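Local coordinates for Lin2891 protein (Listeria innocua, PDB 3DB0) that is a putative pyridoxamine 5'-phosphate oxidase, a predicted oxidoreductase whose family typically binds FMN, at residues 11-16 with 74-79; 19-24 with 32-37; 43-48 with 115-120. All blocks are in the same frame, centred on the assembly; numbering follows the deposited sequence.

Contact 1: residues 11-16 with 74-79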
loop_
_atom_site.group_PDB
_atom_site.type_symbol
_atom_site.label_atom_id
_atom_site.label_comp_id
_atom_site.label_asym_id
_atom_site.label_seq_id
_atom_site.Cartn_x
_atom_site.Cartn_y
_atom_site.Cartn_z
ATOM N N LEU B 11 9.081 -15.065 -0.575
ATOM C CA LEU B 11 7.898 -14.826 0.264
ATOM C C LEU B 11 7.953 -13.516 0.990
ATOM O O LEU B 11 6.933 -12.821 1.153
ATOM C CB LEU B 11 7.691 -15.975 1.258
ATOM C CG LEU B 11 7.188 -17.241 0.604
ATOM C CD1 LEU B 11 7.321 -18.457 1.517
ATOM C CD2 LEU B 11 5.731 -16.984 0.226
ATOM N N ALA B 12 9.159 -13.152 1.418
ATOM C CA ALA B 12 9.366 -11.906 2.159
ATOM C C ALA B 12 8.971 -10.734 1.256
ATOM O O ALA B 12 8.262 -9.809 1.671
ATOM C CB ALA B 12 10.853 -11.784 2.646
ATOM N N ILE B 13 9.359 -10.818 -0.015
ATOM C CA ILE B 13 9.069 -9.733 -0.938
ATOM C C ILE B 13 7.524 -9.679 -1.181
ATOM O O ILE B 13 6.913 -8.596 -1.194
ATOM C CB ILE B 13 9.828 -9.893 -2.249
ATOM C CG1 ILE B 13 11.353 -9.746 -2.071
ATOM C CG2 ILE B 13 9.332 -8.852 -3.239
ATOM C CD1 ILE B 13 12.166 -10.057 -3.324
ATOM N N LEU B 14 6.908 -10.858 -1.314
ATOM C CA LEU B 14 5.446 -10.943 -1.500
ATOM C C LEU B 14 4.709 -10.477 -0.243
ATOM O O LEU B 14 3.640 -9.912 -0.337
ATOM C CB LEU B 14 4.978 -12.381 -1.838
ATOM C CG LEU B 14 5.428 -12.943 -3.193
ATOM C CD1 LEU B 14 5.000 -14.388 -3.411
ATOM C CD2 LEU B 14 4.920 -11.993 -4.344
ATOM N N GLU B 15 5.278 -10.712 0.933
ATOM C CA GLU B 15 4.572 -10.344 2.148
ATOM C C GLU B 15 4.549 -8.850 2.343
ATOM O O GLU B 15 3.595 -8.300 2.902
ATOM C CB GLU B 15 5.182 -11.050 3.372
ATOM C CG GLU B 15 5.130 -12.564 3.252
ATOM C CD GLU B 15 5.892 -13.278 4.321
ATOM O OE1 GLU B 15 6.755 -12.634 4.956
ATOM O OE2 GLU B 15 5.659 -14.498 4.498
ATOM N N GLN B 16 5.565 -8.194 1.800
ATOM C CA GLN B 16 5.738 -6.771 1.967
ATOM C C GLN B 16 5.218 -5.937 0.844
ATOM O O GLN B 16 5.258 -4.731 0.927
ATOM C CB GLN B 16 7.210 -6.505 2.201
ATOM C CG GLN B 16 7.684 -7.245 3.442
ATOM C CD GLN B 16 9.145 -7.616 3.381
ATOM O OE1 GLN B 16 9.893 -7.074 2.567
ATOM N NE2 GLN B 16 9.556 -8.573 4.220
ATOM N N GLY B 74 17.535 0.315 -5.497
ATOM C CA GLY B 74 18.288 -0.735 -4.796
ATOM C C GLY B 74 17.484 -1.932 -4.276
ATOM O O GLY B 74 18.044 -2.855 -3.722
ATOM N N SER B 75 16.165 -1.885 -4.438
ATOM C CA SER B 75 15.265 -2.963 -4.016
ATOM C C SER B 75 15.521 -4.264 -4.770
ATOM O O SER B 75 15.690 -4.230 -5.975
ATOM C CB SER B 75 13.815 -2.601 -4.371
ATOM O OG SER B 75 13.302 -1.490 -3.686
ATOM N N ALA B 76 15.579 -5.391 -4.048
ATOM C CA ALA B 76 15.567 -6.707 -4.696
ATOM C C ALA B 76 14.071 -6.880 -4.993
ATOM O O ALA B 76 13.204 -6.521 -4.177
ATOM C CB ALA B 76 16.022 -7.794 -3.779
ATOM N N PHE B 77 13.758 -7.396 -6.166
ATOM C CA PHE B 77 12.373 -7.569 -6.560
ATOM C C PHE B 77 12.214 -8.844 -7.339
ATOM O O PHE B 77 13.182 -9.553 -7.587
ATOM C CB PHE B 77 11.831 -6.357 -7.322
ATOM C CG PHE B 77 12.528 -6.084 -8.593
ATOM C CD1 PHE B 77 13.716 -5.366 -8.597
ATOM C CD2 PHE B 77 12.018 -6.567 -9.800
ATOM C CE1 PHE B 77 14.389 -5.138 -9.785
ATOM C CE2 PHE B 77 12.692 -6.347 -10.974
ATOM C CZ PHE B 77 13.873 -5.617 -10.969
ATOM N N LEU B 78 10.974 -9.135 -7.698
ATOM C CA LEU B 78 10.651 -10.356 -8.369
ATOM C C LEU B 78 10.134 -10.166 -9.767
ATOM O O LEU B 78 9.345 -9.256 -10.051
ATOM C CB LEU B 78 9.550 -11.119 -7.581
ATOM C CG LEU B 78 9.845 -11.535 -6.137
ATOM C CD1 LEU B 78 8.513 -12.086 -5.456
ATOM C CD2 LEU B 78 11.009 -12.506 -6.142
ATOM N N GLU B 79 10.611 -11.066 -10.624
ATOM C CA GLU B 79 10.052 -11.236 -11.952
ATOM C C GLU B 79 9.424 -12.638 -11.962
ATOM O O GLU B 79 10.097 -13.648 -11.772
ATOM C CB GLU B 79 11.110 -11.075 -13.044
ATOM C CG GLU B 79 10.539 -11.492 -14.335
ATOM C CD GLU B 79 11.514 -11.501 -15.508
ATOM O OE1 GLU B 79 12.647 -11.000 -15.423
ATOM O OE2 GLU B 79 11.108 -12.034 -16.548
#

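Contact 2: residues 19-24 with 32-37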
loop_
_atom_site.group_PDB
_atom_site.type_symbol
_atom_site.label_atom_id
_atom_site.label_comp_id
_atom_site.label_asym_id
_atom_site.label_seq_id
_atom_site.Cartn_x
_atom_site.Cartn_y
_atom_site.Cartn_z
ATOM N N VAL B 19 1.216 -4.316 -4.371
ATOM C CA VAL B 19 1.038 -3.712 -5.695
ATOM C C VAL B 19 2.153 -4.211 -6.611
ATOM O O VAL B 19 3.325 -4.246 -6.239
ATOM C CB VAL B 19 1.023 -2.164 -5.665
ATOM C CG1 VAL B 19 0.913 -1.584 -7.071
ATOM C CG2 VAL B 19 -0.089 -1.626 -4.797
ATOM N N GLY B 20 1.782 -4.599 -7.813
ATOM C CA GLY B 20 2.748 -5.041 -8.785
ATOM C C GLY B 20 2.265 -4.660 -10.147
ATOM O O GLY B 20 1.188 -4.056 -10.299
ATOM N N VAL B 21 3.063 -5.024 -11.136
ATOM C CA VAL B 21 2.741 -4.780 -12.542
ATOM C C VAL B 21 2.363 -6.120 -13.198
ATOM O O VAL B 21 3.129 -7.072 -13.154
ATOM C CB VAL B 21 3.983 -4.132 -13.299
ATOM C CG1 VAL B 21 3.698 -3.912 -14.770
ATOM C CG2 VAL B 21 4.425 -2.802 -12.649
ATOM N N LEU B 22 1.161 -6.216 -13.752
ATOM C CA LEU B 22 0.795 -7.386 -14.508
ATOM C C LEU B 22 0.991 -7.077 -15.982
ATOM O O LEU B 22 0.492 -6.064 -16.455
ATOM C CB LEU B 22 -0.696 -7.719 -14.367
ATOM C CG LEU B 22 -1.047 -8.963 -15.207
ATOM C CD1 LEU B 22 -0.544 -10.283 -14.539
ATOM C CD2 LEU B 22 -2.497 -8.992 -15.416
ATOM N N THR B 23 1.707 -7.933 -16.703
ATOM C CA THR B 23 1.822 -7.773 -18.143
ATOM C C THR B 23 1.145 -8.968 -18.760
ATOM O O THR B 23 1.462 -10.106 -18.446
ATOM C CB THR B 23 3.291 -7.661 -18.604
ATOM O OG1 THR B 23 3.910 -6.548 -17.931
ATOM C CG2 THR B 23 3.375 -7.492 -20.151
ATOM N N SER B 24 0.124 -8.674 -19.560
ATOM C CA SER B 24 -0.676 -9.653 -20.303
ATOM C C SER B 24 -0.539 -9.313 -21.798
ATOM O O SER B 24 0.103 -8.305 -22.181
ATOM C CB SER B 24 -2.108 -9.692 -19.822
ATOM O OG SER B 24 -2.652 -8.375 -19.711
ATOM N N ALA B 32 0.519 -3.520 -19.918
ATOM C CA ALA B 32 1.044 -3.530 -18.561
ATOM C C ALA B 32 0.126 -2.683 -17.702
ATOM O O ALA B 32 -0.264 -1.591 -18.095
ATOM C CB ALA B 32 2.480 -2.980 -18.507
ATOM N N ARG B 33 -0.183 -3.187 -16.518
ATOM C CA ARG B 33 -1.020 -2.470 -15.586
ATOM C C ARG B 33 -0.595 -2.699 -14.150
ATOM O O ARG B 33 -0.150 -3.767 -13.795
ATOM C CB ARG B 33 -2.483 -2.911 -15.703
ATOM C CG ARG B 33 -3.055 -2.868 -17.100
ATOM C CD ARG B 33 -4.441 -3.458 -17.116
ATOM N NE ARG B 33 -5.110 -3.374 -18.428
ATOM C CZ ARG B 33 -5.091 -4.326 -19.357
ATOM N NH1 ARG B 33 -4.390 -5.409 -19.160
ATOM N NH2 ARG B 33 -5.739 -4.166 -20.500
ATOM N N TYR B 34 -0.759 -1.663 -13.344
ATOM C CA TYR B 34 -0.497 -1.745 -11.922
ATOM C C TYR B 34 -1.739 -2.289 -11.260
ATOM O O TYR B 34 -2.865 -1.948 -11.624
ATOM C CB TYR B 34 -0.180 -0.410 -11.285
ATOM C CG TYR B 34 1.229 0.032 -11.479
ATOM C CD1 TYR B 34 2.243 -0.505 -10.737
ATOM C CD2 TYR B 34 1.557 0.957 -12.457
ATOM C CE1 TYR B 34 3.536 -0.104 -10.921
ATOM C CE2 TYR B 34 2.880 1.342 -12.661
ATOM C CZ TYR B 34 3.836 0.827 -11.899
ATOM O OH TYR B 34 5.155 1.178 -12.091
HETATM N N MSE B 35 -1.552 -3.197 -10.327
HETATM C CA MSE B 35 -2.689 -3.679 -9.581
HETATM C C MSE B 35 -2.295 -4.392 -8.279
HETATM O O MSE B 35 -1.117 -4.600 -7.974
HETATM C CB MSE B 35 -3.578 -4.584 -10.437
HETATM C CG MSE B 35 -2.836 -5.867 -10.874
HETATM SE SE MSE B 35 -3.731 -6.910 -12.213
HETATM C CE MSE B 35 -3.469 -5.593 -13.673
ATOM N N THR B 36 -3.329 -4.717 -7.518
ATOM C CA THR B 36 -3.194 -5.360 -6.209
ATOM C C THR B 36 -3.141 -6.853 -6.404
ATOM O O THR B 36 -3.925 -7.439 -7.198
ATOM C CB THR B 36 -4.348 -4.959 -5.269
ATOM O OG1 THR B 36 -4.324 -3.551 -5.163
ATOM C CG2 THR B 36 -4.224 -5.567 -3.827
ATOM N N PHE B 37 -2.143 -7.415 -5.723
ATOM C CA PHE B 37 -1.895 -8.831 -5.636
ATOM C C PHE B 37 -1.952 -9.331 -4.202
ATOM O O PHE B 37 -1.234 -8.825 -3.344
ATOM C CB PHE B 37 -0.519 -9.174 -6.193
ATOM C CG PHE B 37 -0.397 -8.942 -7.684
ATOM C CD1 PHE B 37 -0.776 -9.934 -8.601
ATOM C CD2 PHE B 37 -0.009 -7.726 -8.173
ATOM C CE1 PHE B 37 -0.684 -9.720 -9.963
ATOM C CE2 PHE B 37 0.052 -7.500 -9.547
ATOM C CZ PHE B 37 -0.290 -8.496 -10.434
HETATM O O HOH W 1 -2.288 -6.471 -17.683
#

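Contact 3: residues 43-48 with 115-120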
loop_
_atom_site.group_PDB
_atom_site.type_symbol
_atom_site.label_atom_id
_atom_site.label_comp_id
_atom_site.label_asym_id
_atom_site.label_seq_id
_atom_site.Cartn_x
_atom_site.Cartn_y
_atom_site.Cartn_z
ATOM N N THR B 43 1.455 -18.717 -4.885
ATOM C CA THR B 43 0.301 -18.443 -5.787
ATOM C C THR B 43 -0.218 -16.999 -5.614
ATOM O O THR B 43 -0.452 -16.526 -4.507
ATOM C CB THR B 43 -0.827 -19.474 -5.632
ATOM O OG1 THR B 43 -0.350 -20.754 -6.069
ATOM C CG2 THR B 43 -2.051 -19.120 -6.493
ATOM N N LEU B 44 -0.375 -16.299 -6.729
ATOM C CA LEU B 44 -0.872 -14.936 -6.706
ATOM C C LEU B 44 -2.334 -14.862 -7.166
ATOM O O LEU B 44 -2.835 -15.718 -7.932
ATOM C CB LEU B 44 -0.033 -14.033 -7.587
ATOM C CG LEU B 44 1.451 -13.800 -7.285
ATOM C CD1 LEU B 44 1.970 -12.724 -8.210
ATOM C CD2 LEU B 44 1.755 -13.392 -5.895
ATOM N N TYR B 45 -3.030 -13.878 -6.619
ATOM C CA TYR B 45 -4.445 -13.638 -6.924
ATOM C C TYR B 45 -4.592 -12.143 -7.117
ATOM O O TYR B 45 -3.986 -11.328 -6.420
ATOM C CB TYR B 45 -5.384 -14.112 -5.801
ATOM C CG TYR B 45 -5.374 -15.607 -5.531
ATOM C CD1 TYR B 45 -6.087 -16.491 -6.338
ATOM C CD2 TYR B 45 -4.729 -16.117 -4.440
ATOM C CE1 TYR B 45 -6.094 -17.863 -6.088
ATOM C CE2 TYR B 45 -4.733 -17.479 -4.169
ATOM C CZ TYR B 45 -5.410 -18.345 -5.000
ATOM O OH TYR B 45 -5.377 -19.679 -4.763
ATOM N N THR B 46 -5.297 -11.764 -8.165
ATOM C CA THR B 46 -5.571 -10.368 -8.354
ATOM C C THR B 46 -7.070 -10.223 -8.786
ATOM O O THR B 46 -7.571 -10.996 -9.653
ATOM C CB THR B 46 -4.552 -9.729 -9.358
ATOM O OG1 THR B 46 -4.724 -8.323 -9.368
ATOM C CG2 THR B 46 -4.743 -10.270 -10.760
ATOM N N PRO B 47 -7.767 -9.220 -8.211
ATOM C CA PRO B 47 -9.175 -8.951 -8.509
ATOM C C PRO B 47 -9.415 -8.410 -9.879
ATOM O O PRO B 47 -8.566 -7.746 -10.472
ATOM C CB PRO B 47 -9.607 -7.942 -7.422
ATOM C CG PRO B 47 -8.357 -7.395 -6.879
ATOM C CD PRO B 47 -7.205 -8.266 -7.244
ATOM N N SER B 48 -10.584 -8.729 -10.417
ATOM C CA SER B 48 -10.941 -8.189 -11.729
ATOM C C SER B 48 -12.457 -8.211 -11.910
ATOM O O SER B 48 -13.180 -8.620 -11.010
ATOM C CB SER B 48 -10.209 -8.962 -12.810
ATOM O OG SER B 48 -10.373 -8.351 -14.070
ATOM N N VAL B 115 -11.724 -13.319 -9.912
ATOM C CA VAL B 115 -10.385 -13.391 -9.391
ATOM C C VAL B 115 -9.488 -14.090 -10.416
ATOM O O VAL B 115 -9.849 -15.151 -10.945
ATOM C CB VAL B 115 -10.344 -14.107 -8.015
ATOM C CG1 VAL B 115 -8.848 -14.394 -7.528
ATOM C CG2 VAL B 115 -11.183 -13.316 -6.940
ATOM N N ILE B 116 -8.392 -13.410 -10.739
ATOM C CA ILE B 116 -7.325 -13.942 -11.557
ATOM C C ILE B 116 -6.302 -14.608 -10.666
ATOM O O ILE B 116 -5.660 -13.993 -9.789
ATOM C CB ILE B 116 -6.672 -12.889 -12.459
ATOM C CG1 ILE B 116 -7.760 -12.271 -13.344
ATOM C CG2 ILE B 116 -5.538 -13.559 -13.306
ATOM C CD1 ILE B 116 -7.397 -10.965 -14.081
ATOM N N LYS B 117 -6.171 -15.911 -10.900
ATOM C CA LYS B 117 -5.225 -16.753 -10.177
ATOM C C LYS B 117 -4.004 -16.851 -11.026
ATOM O O LYS B 117 -4.105 -17.069 -12.235
ATOM C CB LYS B 117 -5.796 -18.157 -9.965
ATOM C CG LYS B 117 -4.831 -19.145 -9.270
ATOM C CD LYS B 117 -5.340 -20.617 -9.360
ATOM C CE LYS B 117 -4.562 -21.466 -8.429
ATOM N NZ LYS B 117 -4.978 -22.909 -8.436
ATOM N N ILE B 118 -2.845 -16.657 -10.421
ATOM C CA ILE B 118 -1.601 -16.798 -11.177
ATOM C C ILE B 118 -0.711 -17.840 -10.545
ATOM O O ILE B 118 -0.225 -17.675 -9.406
ATOM C CB ILE B 118 -0.842 -15.459 -11.330
ATOM C CG1 ILE B 118 -1.731 -14.436 -12.053
ATOM C CG2 ILE B 118 0.508 -15.673 -12.031
ATOM C CD1 ILE B 118 -1.380 -13.028 -11.782
ATOM N N VAL B 119 -0.459 -18.891 -11.327
ATOM C CA VAL B 119 0.424 -19.992 -10.940
ATOM C C VAL B 119 1.818 -19.748 -11.516
ATOM O O VAL B 119 2.033 -19.754 -12.717
ATOM C CB VAL B 119 -0.166 -21.410 -11.347
ATOM C CG1 VAL B 119 0.831 -22.562 -11.050
ATOM C CG2 VAL B 119 -1.459 -21.652 -10.621
ATOM N N PRO B 120 2.805 -19.514 -10.661
ATOM C CA PRO B 120 4.138 -19.219 -11.194
ATOM C C PRO B 120 4.840 -20.388 -11.832
ATOM O O PRO B 120 4.760 -21.486 -11.319
ATOM C CB PRO B 120 4.923 -18.849 -9.932
ATOM C CG PRO B 120 3.873 -18.466 -8.928
ATOM C CD PRO B 120 2.789 -19.427 -9.193
#

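Contact 1: residues 11-16 with 74-79
Ile13 reaches Leu78 because its CG1 stands anti to its own carbonyl carbon (chi1 -67°) and CD1 then continues outward from CG1 in an extended arm (chi2 173°). Leu78 answers with its CG likewise anti to the carbonyl carbon. The arm of Ile13 ends against the strand, where CD1 lies 3.9 Å from Leu78 CD2 and 3.8 Å from the carbonyl oxygen, Ala76 O. The other branch also works: Ile13 CG2 sits 4.0 Å from Leu78 CG, so Leu78 meets both limbs of the isoleucine, and the two side chains cross obliquely. The next residue, Leu14, starts less directly toward the strand, but its end comes in, placing CD2 3.8 Å from Leu78 CD1. Here the side chains cross at about a right angle. Leu78 CD1 sits between Leu14 and the CG2 branch of Ile13, while Leu78 CD2 meets Ile13 CD1.

No hydrogen bond links the two segments; the contact is dispersion and exclusion of water. The short helix and strand axes approach to 8.7 Å at 102°, so the helix runs across the strand and only Ile13 and Leu14 of 11-16 make close side-chain contact with it. Phe77 turns its CB the other way, and its ring meets Tyr34 of a neighbouring subunit edge-to-face. Leu78 also rests on Ile68, Ile123 and Ile125 of the strands flanking its own, while Leu14 reaches Ile68 and His39. Touching several strands at once, helix 6-16 lies against the closed six-stranded antiparallel barrel, consistent with the split-barrel fold of FMN-binding proteins.

Contact 2: residues 19-24 with 32-37
Leu22 gives up the most surface, and it meets Met35, a selenomethionine, through CB. The Met35 chain is bent at its last torsion (chi3 69°), which brings CE back to 3.6 Å from Leu22 CB. Leu22 CD2 joins the same methyl, and Leu22 CB lies at the edge of the Phe37 ring, near its plane and 4.0 Å from Phe37 CZ. Leu22 also packs on Val64, Val66 and Ile118 of other strands, so the Leu22 and Phe37 part of this face belongs to the barrel interior.

Val21 and Val19 occupy the other face with Tyr34. Val21 has CG2 anti to its carbonyl carbon, which drives that methyl to 3.3 Å from Tyr34 CE1, a tight fit; its CG1 touches Ala32 CB. Val19 uses CG1, 4.0 Å from Tyr34 CD1, and crosses the tyrosine at about a right angle. A neighbouring subunit covers this face: its Tyr70 stacks on the Tyr34 ring.

Four backbone hydrogen bonds join the antiparallel strands, two between Gly20 and Met35 and two between Leu22 and Arg33. Leu22 O takes a second donor, a water at 3.1 Å. That water also donates to Ser24 OG and accepts from Arg33 NH1 at 2.8 Å, while Glu57 of helix 53-60 binds Ser24 OG and forms a salt bridge with Arg33 NH2. The chemistry thus divides: one face offers Leu22 and Phe37 to the core and, at one end, a water-bridged charged cluster, which probably steadies the arginine; the other offers a largely apolar surface, with the Tyr34 ring in it, to the subunit interface.

Contact 3: residues 43-48 with 115-120
Tyr45 lies alongside Lys117, both side chains pointing the same way from neighbouring strands, and its atoms can be followed outward. CB begins near Val115 CG1, at 3.9 Å, with Ile116 O close by. CG stays in the range of the same methyl, and CD1 makes the closest touch to it, 3.7 Å from Val115 CG1, while also nearing Lys117 CA. CE1 has passed to the lysine, 3.7 Å from Lys117 CG. At the tip Tyr45 OH comes 4.2 Å from Lys117 CE, for the lysine chain is extended beyond CG and keeps pace with the ring. Thr43 CG2 packs 3.9 Å from Lys117 CG, the atom that CE1 touches.

The opposite face carries Leu44, Thr46, Ile116 and Ile118. Thr46 has its CG2 between the backbone N and carbonyl carbon (chi1 -171° having sent OG1 anti to N), so the methyl meets Ile116 CB at 3.7 Å and OG1 points to Thr36 O of strand 29-40, its hydrogen-bond partner. Ser48 CB touches Ile116 CD1.

Four backbone hydrogen bonds, two each for Leu44 with Ile118 and Thr46 with Ile116, join the strands; Ile118 N to Leu44 O is the shortest at 2.7 Å. Helix 90-100 covers the Tyr45 face through Ile92 and Ile96. This pairing of the third strand with the last is part of the order 1-2-3-6-5-4, as in the Greek-key split barrel of FMN-binding proteins.

How the contacts relate
From the N terminus, helix 6-16 leads into strand 19-26, so contact 2 opens just after the first half of contact 1 and closes early, across the hairpin turn. Strand 43-49 then opens contact 3. Before its partner arrives the chain reaches 74-79, which closes contact 1; 115-120 closes contact 3 last. Contact 2 therefore sits within the span of contact 1, while contacts 1 and 3 cross. Contact 3 touches both others: Leu14 of contact 1 meets Leu44, and from contact 2 Phe37 meets Ile118 and Thr36 O has a probable hydrogen bond with Thr46 OG1. Together they tie the first hairpin, strand 43-49 and the last strand into the barrel and set the N-terminal helix against strand 77-86.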